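Local coordinates for putative methyl-accepting chemotaxis signal transduction protein (Campylobacter jejuni, PDB 6W3T) that probably senses amino acids as a chemotaxis receptor, with norvaline bound in the first PDC domain of what is probably a periplasmic double-Cache region, at residues Ile76-Val81 with Val159-Glu164; Gly84-Lys89 with Asp109-Asp114; Val90-Lys95 with Asp133-Gln138. All coordinates share one frame; numbering follows the deposited sequence. Where two conformers were deposited one is given.

Contact 1 of 3, residues Ile76-Val81 with Val159-Glu164; sequences INALNV and VDIPSE. With NVA (norvaline), chain C.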
loop_
_atom_site.group_PDB
_atom_site.type_symbol
_atom_site.label_atom_id
_atom_site.label_comp_id
_atom_site.label_asym_id
_atom_site.label_seq_id
_atom_site.Cartn_x
_atom_site.Cartn_y
_atom_site.Cartn_z
ATOM N N ILE A 76 -1.936 -10.992 11.926
ATOM C CA ILE A 76 -1.371 -10.442 10.701
ATOM C C ILE A 76 -0.006 -9.805 10.929
ATOM O O ILE A 76 0.592 -9.291 9.971
ATOM C CB ILE A 76 -2.341 -9.434 10.047
ATOM C CG1 ILE A 76 -2.108 -9.347 8.528
ATOM C CG2 ILE A 76 -2.257 -8.061 10.722
ATOM C CD1 ILE A 76 -3.195 -8.553 7.779
ATOM N N ASN A 77 0.516 -9.842 12.160
ATOM C CA ASN A 77 1.753 -9.164 12.519
ATOM C C ASN A 77 1.696 -7.688 12.117
ATOM O O ASN A 77 2.571 -7.168 11.421
ATOM C CB ASN A 77 2.973 -9.862 11.901
ATOM C CG ASN A 77 4.279 -9.319 12.444
ATOM O OD1 ASN A 77 4.349 -8.889 13.595
ATOM N ND2 ASN A 77 5.313 -9.307 11.608
ATOM N N ALA A 78 0.629 -7.014 12.536
ATOM C CA ALA A 78 0.553 -5.586 12.296
ATOM C C ALA A 78 1.452 -4.844 13.283
ATOM O O ALA A 78 1.850 -5.367 14.327
ATOM C CB ALA A 78 -0.896 -5.089 12.401
ATOM N N LEU A 79 1.768 -3.603 12.946
ATOM C CA LEU A 79 2.547 -2.791 13.872
ATOM C C LEU A 79 1.660 -2.216 14.978
ATOM O O LEU A 79 1.995 -2.308 16.165
ATOM C CB LEU A 79 3.256 -1.678 13.108
ATOM C CG LEU A 79 4.375 -0.978 13.877
ATOM C CD1 LEU A 79 5.559 -1.934 14.085
ATOM C CD2 LEU A 79 4.820 0.286 13.166
ATOM N N ASN A 80 0.537 -1.607 14.599
ATOM C CA ASN A 80 -0.450 -1.050 15.522
ATOM C C ASN A 80 -1.843 -1.384 15.026
ATOM O O ASN A 80 -2.094 -1.367 13.816
ATOM C CB ASN A 80 -0.384 0.474 15.636
ATOM C CG ASN A 80 0.960 0.975 16.038
ATOM O OD1 ASN A 80 1.420 0.715 17.153
ATOM N ND2 ASN A 80 1.597 1.743 15.148
ATOM N N VAL A 81 -2.750 -1.643 15.967
ATOM C CA VAL A 81 -4.178 -1.756 15.683
ATOM C C VAL A 81 -4.929 -1.010 16.782
ATOM O O VAL A 81 -4.646 -1.195 17.970
ATOM C CB VAL A 81 -4.655 -3.221 15.616
ATOM C CG1 VAL A 81 -6.178 -3.270 15.354
ATOM C CG2 VAL A 81 -3.871 -4.022 14.573
ATOM N N VAL A 159 -5.515 0.345 11.303
ATOM C CA VAL A 159 -4.567 -0.761 11.196
ATOM C C VAL A 159 -3.316 -0.267 10.473
ATOM O O VAL A 159 -3.404 0.174 9.322
ATOM C CB VAL A 159 -5.174 -1.957 10.450
ATOM C CG1 VAL A 159 -4.109 -3.030 10.211
ATOM C CG2 VAL A 159 -6.401 -2.513 11.229
ATOM N N ASP A 160 -2.155 -0.351 11.133
ATOM C CA ASP A 160 -0.894 0.120 10.560
ATOM C C ASP A 160 -0.076 -1.081 10.092
ATOM O O ASP A 160 0.295 -1.938 10.905
ATOM C CB ASP A 160 -0.075 0.923 11.574
ATOM C CG ASP A 160 -0.756 2.204 12.022
ATOM O OD1 ASP A 160 -1.737 2.651 11.371
ATOM O OD2 ASP A 160 -0.278 2.781 13.026
ATOM N N ILE A 161 0.215 -1.141 8.805
ATOM C CA ILE A 161 1.102 -2.157 8.237
ATOM C C ILE A 161 2.401 -1.470 7.838
ATOM O O ILE A 161 2.355 -0.424 7.179
ATOM C CB ILE A 161 0.457 -2.856 7.025
ATOM C CG1 ILE A 161 -0.964 -3.329 7.376
ATOM C CG2 ILE A 161 1.346 -4.038 6.510
ATOM C CD1 ILE A 161 -0.999 -4.476 8.409
ATOM N N PRO A 162 3.569 -1.987 8.232
ATOM C CA PRO A 162 4.830 -1.371 7.789
ATOM C C PRO A 162 4.891 -1.289 6.273
ATOM O O PRO A 162 4.694 -2.282 5.575
ATOM C CB PRO A 162 5.905 -2.314 8.340
ATOM C CG PRO A 162 5.285 -2.965 9.506
ATOM C CD PRO A 162 3.798 -3.078 9.195
ATOM N N SER A 163 5.131 -0.081 5.767
ATOM C CA SER A 163 5.298 0.112 4.338
ATOM C C SER A 163 6.456 -0.715 3.799
ATOM O O SER A 163 6.466 -1.054 2.616
ATOM C CB SER A 163 5.522 1.593 4.041
ATOM O OG SER A 163 6.589 2.087 4.829
ATOM N N GLU A 164 7.411 -1.074 4.654
ATOM C CA GLU A 164 8.486 -1.964 4.236
ATOM C C GLU A 164 7.962 -3.325 3.788
ATOM O O GLU A 164 8.587 -3.978 2.943
ATOM C CB GLU A 164 9.496 -2.132 5.372
ATOM C CG GLU A 164 10.764 -2.872 4.935
ATOM C CD GLU A 164 11.665 -3.257 6.095
ATOM O OE1 GLU A 164 11.627 -2.566 7.134
ATOM O OE2 GLU A 164 12.411 -4.255 5.960
HETATM N N NVA C . -0.020 5.381 13.116
HETATM C CA NVA C . -1.059 6.188 13.753
HETATM C CB NVA C . -1.350 5.777 15.204
HETATM C CG NVA C . -2.618 6.315 15.862
HETATM C CD NVA C . -2.748 5.614 17.191
HETATM C C NVA C . -0.575 7.625 13.773
HETATM O O NVA C . 0.589 8.025 13.632
HETATM O OXT NVA C . -1.556 8.552 13.976
#
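N80 and D160 meet where strand 80-84 begins beside the end of strand 152-162, their side chains just under the bound norvaline. From CB, which lies 3.8 Å from N80 O, D160 turns its CG anti to its own carbonyl carbon (chi1 -64°), and this lifts the carboxylate toward the ligand, CG lying 3.4 Å from norvaline N. OD1 goes to the hydroxyls of T142 and Y82. OD2 accepts from norvaline N at 2.6 Å and from N80 ND2 at 3.0 Å, the latter on its anti lone pair, with the amide of N80 turned 87° from the carboxylate. N80 ND2 also donates to D133, so one amide ties two acids together. Beneath them the backbone is pinned twice: D160 N donates to N80 O at 2.9 Å, almost straight at 176°, and L79 N donates to D160 O at 3.0 Å. On the opposite side from the two acids, V81 CG1 rests 4.2 Å from V159 CG2, the valines side by side; beside them, A78 CB sits 4.0 Å from I161 CD1. Helix 4-48 covers V81 and I161. With two hydroxyls on OD1 and an amide on OD2, the carboxylate is held in place for the ligand amine, and these donors, with the ammonium of an amino acid, would be expected to stabilise D160 as an anion.

Contact 2 of 3, residues Gly84-Lys89 with Asp109-Asp114; sequences GLNNGK and DIKTKD. With NVA (norvaline), chain C.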
loop_
_atom_site.group_PDB
_atom_site.type_symbol
_atom_site.label_atom_id
_atom_site.label_comp_id
_atom_site.label_asym_id
_atom_site.label_seq_id
_atom_site.Cartn_x
_atom_site.Cartn_y
_atom_site.Cartn_z
ATOM N N GLY A 84 -10.077 4.696 17.540
ATOM C CA GLY A 84 -10.100 6.083 17.971
ATOM C C GLY A 84 -11.518 6.495 18.322
ATOM O O GLY A 84 -12.450 6.240 17.558
ATOM N N LEU A 85 -11.674 7.144 19.474
ATOM C CA LEU A 85 -12.980 7.516 20.021
ATOM C C LEU A 85 -13.232 9.021 19.912
ATOM O O LEU A 85 -12.301 9.829 19.850
ATOM C CB LEU A 85 -13.088 7.103 21.487
ATOM C CG LEU A 85 -12.732 5.680 21.903
ATOM C CD1 LEU A 85 -12.895 5.524 23.409
ATOM C CD2 LEU A 85 -13.584 4.674 21.150
ATOM N N ASN A 86 -14.516 9.401 19.915
ATOM C CA ASN A 86 -14.870 10.806 19.706
ATOM C C ASN A 86 -14.415 11.732 20.837
ATOM O O ASN A 86 -14.393 12.955 20.648
ATOM C CB ASN A 86 -16.376 10.962 19.524
ATOM C CG ASN A 86 -16.776 12.407 19.265
ATOM O OD1 ASN A 86 -16.184 13.081 18.414
ATOM N ND2 ASN A 86 -17.743 12.910 20.044
ATOM N N ASN A 87 -14.069 11.208 22.009
ATOM C CA ASN A 87 -13.466 12.060 23.029
ATOM C C ASN A 87 -11.974 12.279 22.807
ATOM O O ASN A 87 -11.288 12.763 23.714
ATOM C CB ASN A 87 -13.706 11.482 24.427
ATOM C CG ASN A 87 -13.140 10.091 24.597
ATOM O OD1 ASN A 87 -12.436 9.578 23.731
ATOM N ND2 ASN A 87 -13.444 9.473 25.729
ATOM N N GLY A 88 -11.457 11.916 21.638
ATOM C CA GLY A 88 -10.060 12.096 21.328
ATOM C C GLY A 88 -9.137 11.029 21.864
ATOM O O GLY A 88 -7.931 11.090 21.595
ATOM N N LYS A 89 -9.649 10.070 22.623
ATOM C CA LYS A 89 -8.839 8.974 23.129
ATOM C C LYS A 89 -8.832 7.814 22.132
ATOM O O LYS A 89 -9.776 7.626 21.363
ATOM C CB LYS A 89 -9.378 8.502 24.476
ATOM C CG LYS A 89 -9.443 9.598 25.542
ATOM C CD LYS A 89 -9.918 9.039 26.879
ATOM C CE LYS A 89 -10.071 10.154 27.915
ATOM N NZ LYS A 89 -10.406 9.618 29.263
ATOM N N ASP A 109 -3.648 13.103 19.718
ATOM C CA ASP A 109 -4.236 14.108 18.815
ATOM C C ASP A 109 -4.945 13.484 17.613
ATOM O O ASP A 109 -4.868 13.999 16.495
ATOM C CB ASP A 109 -3.177 15.098 18.327
ATOM C CG ASP A 109 -2.706 16.028 19.414
ATOM O OD1 ASP A 109 -3.507 16.884 19.856
ATOM O OD2 ASP A 109 -1.530 15.905 19.818
ATOM N N ILE A 110 -5.675 12.387 17.848
ATOM C CA ILE A 110 -6.136 11.557 16.735
ATOM C C ILE A 110 -7.054 12.335 15.809
ATOM O O ILE A 110 -7.116 12.050 14.607
ATOM C CB ILE A 110 -6.815 10.271 17.246
ATOM C CG1 ILE A 110 -8.180 10.580 17.864
ATOM C CG2 ILE A 110 -5.907 9.546 18.223
ATOM C CD1 ILE A 110 -8.796 9.418 18.591
ATOM N N LYS A 111 -7.751 13.352 16.328
ATOM C CA LYS A 111 -8.693 14.093 15.501
ATOM C C LYS A 111 -8.001 14.993 14.489
ATOM O O LYS A 111 -8.679 15.563 13.628
ATOM C CB LYS A 111 -9.639 14.916 16.382
ATOM C CG LYS A 111 -10.949 14.208 16.700
ATOM C CD LYS A 111 -11.821 15.012 17.647
ATOM C CE LYS A 111 -13.212 14.401 17.757
ATOM N NZ LYS A 111 -14.096 15.085 18.757
ATOM N N THR A 112 -6.682 15.138 14.575
ATOM C CA THR A 112 -5.907 15.832 13.556
ATOM C C THR A 112 -5.363 14.897 12.483
ATOM O O THR A 112 -4.791 15.373 11.495
ATOM C CB THR A 112 -4.732 16.555 14.203
ATOM O OG1 THR A 112 -3.766 15.585 14.633
ATOM C CG2 THR A 112 -5.209 17.365 15.407
ATOM N N LYS A 113 -5.507 13.589 12.662
ATOM C CA LYS A 113 -4.903 12.622 11.763
ATOM C C LYS A 113 -5.818 12.359 10.575
ATOM O O LYS A 113 -7.034 12.201 10.727
ATOM C CB LYS A 113 -4.609 11.329 12.518
ATOM C CG LYS A 113 -3.684 11.543 13.716
ATOM C CD LYS A 113 -2.270 11.893 13.246
ATOM C CE LYS A 113 -1.404 12.443 14.382
ATOM N NZ LYS A 113 -1.030 11.403 15.362
ATOM N N ASP A 114 -5.220 12.318 9.384
ATOM C CA ASP A 114 -6.003 12.040 8.182
ATOM C C ASP A 114 -6.674 10.671 8.250
ATOM O O ASP A 114 -7.795 10.508 7.760
ATOM C CB ASP A 114 -5.118 12.148 6.940
ATOM C CG ASP A 114 -4.983 13.573 6.446
ATOM O OD1 ASP A 114 -5.837 14.421 6.799
ATOM O OD2 ASP A 114 -4.027 13.846 5.695
HETATM N N NVA C . -0.020 5.381 13.116
HETATM C CA NVA C . -1.059 6.188 13.753
HETATM C CB NVA C . -1.350 5.777 15.204
HETATM C CG NVA C . -2.618 6.315 15.862
HETATM C CD NVA C . -2.748 5.614 17.191
HETATM C C NVA C . -0.575 7.625 13.773
HETATM O O NVA C . 0.589 8.025 13.632
HETATM O OXT NVA C . -1.556 8.552 13.976
HETATM O O HOH W 1 -6.501 12.941 20.628
#
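A type I beta turn from L85 to G88 closes the hairpin between strands 80-84 and 90-94, and the 3-10 turn 110-112 packs against it through I110 and K111. I110 supplies the packing, its methyl lying on main-chain atoms. Its CG1 lies between the backbone N and the carbonyl carbon (chi1 72°), and CD1 is thereby set against the backbone on both sides of the turn, 3.6 Å from G84 CA and 3.4 Å from K89 O. K111 stretches out beyond CG and grips N86 with its ammonium: NZ donates to N86 O at 2.9 Å, tilted 15° from the carbonyl plane, and also to N86 OD1 at 2.9 Å, which it meets from above the amide plane. One residue thus offers both its main-chain and side-chain oxygen to a single lysine. A water joins the two backbones, donating to G88 O and accepting from I110 N at 3.0 Å. Overlapping the end of the beta turn, an Asx turn, K89 N to N87 OD1, braces the way out to strand 90-94. Further on, K113, at the N-cap position of helix 114-120, bends its chain back; NZ hydrogen-bonds norvaline OXT (3.2 Å), with L108 O as a second partner. The 3-10 turn therefore lies between the hairpin and helix 114-120, whose W115 touches I110 and whose Y116 touches K111, and it leads directly into the ligand-binding lysine.

Contact 3 of 3, residues Val90-Lys95 with Asp133-Gln138; sequences VLLSQK and DTVLKQ. With NVA (norvaline), chain C.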
loop_
_atom_site.group_PDB
_atom_site.type_symbol
_atom_site.label_atom_id
_atom_site.label_comp_id
_atom_site.label_asym_id
_atom_site.label_seq_id
_atom_site.Cartn_x
_atom_site.Cartn_y
_atom_site.Cartn_z
ATOM N N VAL A 90 -7.762 7.030 22.159
ATOM C CA VAL A 90 -7.618 5.889 21.261
ATOM C C VAL A 90 -7.211 4.674 22.085
ATOM O O VAL A 90 -6.273 4.746 22.887
ATOM C CB VAL A 90 -6.602 6.178 20.132
ATOM C CG1 VAL A 90 -5.256 6.641 20.693
ATOM C CG2 VAL A 90 -6.433 4.962 19.196
ATOM N N LEU A 91 -7.946 3.576 21.925
ATOM C CA LEU A 91 -7.534 2.289 22.474
ATOM C C LEU A 91 -6.493 1.681 21.532
ATOM O O LEU A 91 -6.808 1.398 20.377
ATOM C CB LEU A 91 -8.740 1.362 22.615
ATOM C CG LEU A 91 -8.446 -0.040 23.133
ATOM C CD1 LEU A 91 -7.928 0.022 24.571
ATOM C CD2 LEU A 91 -9.693 -0.935 23.022
ATOM N N LEU A 92 -5.271 1.469 22.021
ATOM C CA LEU A 92 -4.119 1.178 21.171
ATOM C C LEU A 92 -3.541 -0.187 21.510
ATOM O O LEU A 92 -3.142 -0.426 22.651
ATOM C CB LEU A 92 -3.046 2.256 21.339
ATOM C CG LEU A 92 -1.691 2.008 20.666
ATOM C CD1 LEU A 92 -1.829 1.887 19.149
ATOM C CD2 LEU A 92 -0.704 3.096 21.045
ATOM N N SER A 93 -3.476 -1.077 20.510
ATOM C CA SER A 93 -2.727 -2.328 20.613
ATOM C C SER A 93 -1.484 -2.183 19.749
ATOM O O SER A 93 -1.592 -2.107 18.519
ATOM C CB SER A 93 -3.560 -3.525 20.162
ATOM O OG SER A 93 -2.834 -4.727 20.359
ATOM N N GLN A 94 -0.310 -2.150 20.387
ATOM C CA GLN A 94 0.936 -1.818 19.706
ATOM C C GLN A 94 1.982 -2.904 19.918
ATOM O O GLN A 94 2.061 -3.515 20.988
ATOM C CB GLN A 94 1.506 -0.453 20.185
ATOM C CG GLN A 94 1.958 -0.413 21.653
ATOM C CD GLN A 94 2.682 0.889 22.031
ATOM O OE1 GLN A 94 2.082 1.802 22.587
ATOM N NE2 GLN A 94 3.973 0.967 21.728
ATOM N N LYS A 95 2.787 -3.136 18.886
ATOM C CA LYS A 95 3.929 -4.032 19.002
ATOM C C LYS A 95 4.811 -3.634 20.179
ATOM O O LYS A 95 5.114 -2.453 20.368
ATOM C CB LYS A 95 4.740 -3.999 17.708
ATOM C CG LYS A 95 4.902 -5.352 17.046
ATOM C CD LYS A 95 5.757 -5.256 15.790
ATOM C CE LYS A 95 5.796 -6.579 15.050
ATOM N NZ LYS A 95 6.195 -7.690 15.957
ATOM N N ASP A 133 4.731 6.651 11.508
ATOM C CA ASP A 133 3.863 6.391 12.653
ATOM C C ASP A 133 4.338 7.139 13.901
ATOM O O ASP A 133 5.522 7.097 14.247
ATOM C CB ASP A 133 3.833 4.885 12.925
ATOM C CG ASP A 133 3.191 4.546 14.244
ATOM O OD1 ASP A 133 2.143 5.153 14.560
ATOM O OD2 ASP A 133 3.734 3.662 14.954
ATOM N N THR A 134 3.400 7.789 14.606
ATOM C CA THR A 134 3.755 8.483 15.848
ATOM C C THR A 134 4.119 7.510 16.963
ATOM O O THR A 134 4.971 7.818 17.801
ATOM C CB THR A 134 2.603 9.370 16.338
ATOM O OG1 THR A 134 2.018 10.073 15.235
ATOM C CG2 THR A 134 3.119 10.378 17.343
ATOM N N VAL A 135 3.494 6.334 16.992
ATOM C CA VAL A 135 3.636 5.456 18.150
ATOM C C VAL A 135 4.992 4.756 18.149
ATOM O O VAL A 135 5.715 4.780 19.150
ATOM C CB VAL A 135 2.471 4.447 18.204
ATOM C CG1 VAL A 135 2.668 3.462 19.366
ATOM C CG2 VAL A 135 1.128 5.196 18.319
ATOM N N LEU A 136 5.360 4.101 17.050
ATOM C CA LEU A 136 6.600 3.339 17.029
ATOM C C LEU A 136 7.645 3.879 16.059
ATOM O O LEU A 136 8.706 3.260 15.914
ATOM C CB LEU A 136 6.308 1.867 16.716
ATOM C CG LEU A 136 5.472 1.188 17.806
ATOM C CD1 LEU A 136 5.038 -0.195 17.350
ATOM C CD2 LEU A 136 6.244 1.098 19.112
ATOM N N LYS A 137 7.391 5.018 15.415
ATOM C CA LYS A 137 8.382 5.695 14.582
ATOM C C LYS A 137 8.891 4.775 13.471
ATOM O O LYS A 137 10.092 4.654 13.231
ATOM C CB LYS A 137 9.549 6.222 15.428
ATOM C CG LYS A 137 9.178 6.749 16.810
ATOM C CD LYS A 137 8.437 8.061 16.736
ATOM C CE LYS A 137 8.284 8.668 18.132
ATOM N NZ LYS A 137 7.264 9.762 18.146
ATOM N N GLN A 138 7.959 4.096 12.809
ATOM C CA GLN A 138 8.246 3.355 11.589
ATOM C C GLN A 138 7.289 3.826 10.507
ATOM O O GLN A 138 6.184 4.304 10.800
ATOM C CB GLN A 138 8.115 1.855 11.803
ATOM C CG GLN A 138 8.969 1.343 12.948
ATOM C CD GLN A 138 8.853 -0.145 13.150
ATOM O OE1 GLN A 138 8.578 -0.891 12.209
ATOM N NE2 GLN A 138 9.059 -0.592 14.379
HETATM N N NVA C . -0.020 5.381 13.116
HETATM C CA NVA C . -1.059 6.188 13.753
HETATM C CB NVA C . -1.350 5.777 15.204
HETATM C CG NVA C . -2.618 6.315 15.862
HETATM C CD NVA C . -2.748 5.614 17.191
HETATM C C NVA C . -0.575 7.625 13.773
HETATM O O NVA C . 0.589 8.025 13.632
HETATM O OXT NVA C . -1.556 8.552 13.976
#
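No backbone hydrogen bond joins strand 90-94 to the loop 133-138; their nearest CA atoms, of Q94 and V135, stay 7.9 Å apart, and side chains do the touching. L92 and V135 reach toward each other tip to tip, CD2 of L92 lying 3.8 Å from CG1 of V135. Q94 comes in beside them. With chi1 at 66° its CG is wedged over its own main chain, and from there the extended chain carries the amide across the loop, OE1 3.7 Å from V135 CG1 and NE2 3.5 Å from L136 CD2. The other branch of L136 ends on K95, CD1 resting 3.8 Å from K95 CB, before that lysine turns away. L136 also packs on L79 and N80, so it covers the start of the neighbouring strand 80-84 as well.

The loop is shaped from within by D133. Its OD1 accepts from V135 N in an Asx turn, and its OD2 from L136 N at 2.7 Å, each donor well out of the carboxylate plane. D133 OD1 also takes norvaline N at 2.6 Å. T134 N gives a nearly straight bond (174°) to norvaline O. V135 CG2 meets the aliphatic CB of the ligand at 4.0 Å. Contact between strand and loop is thus made by van der Waals packing, with no hydrogen bond across it, whereas the loop's share of the polar grip on the ligand, alongside D160, K113, W115 and Y131, is its own: D133 turns its own chain and holds the amine, and the T134 amide takes the carboxylate.

In the fold
All three contacts belong to the first PDC sensor domain and all touch the same norvaline, but at different depths. Contact 1 is the buried one, strand against strand within the six-stranded sheet, with its acid under the ligand amine. Contact 3, centred about 9 Å away, lies nearer the surface and sets a loop on strand 90-94, the sheet neighbour of strand 80-84; V81 O to S93 N joins the two. Contact 2, its centre about 19 Å from that of contact 1, is partly buried and reaches the ligand's carboxylate through K113. Contact 1 combines backbone bonds with a buried amide-carboxylate pair, contact 2 an isoleucine packed on main chain with a lysine on two oxygens, contact 3 methyls against methyls and a glutamine amide.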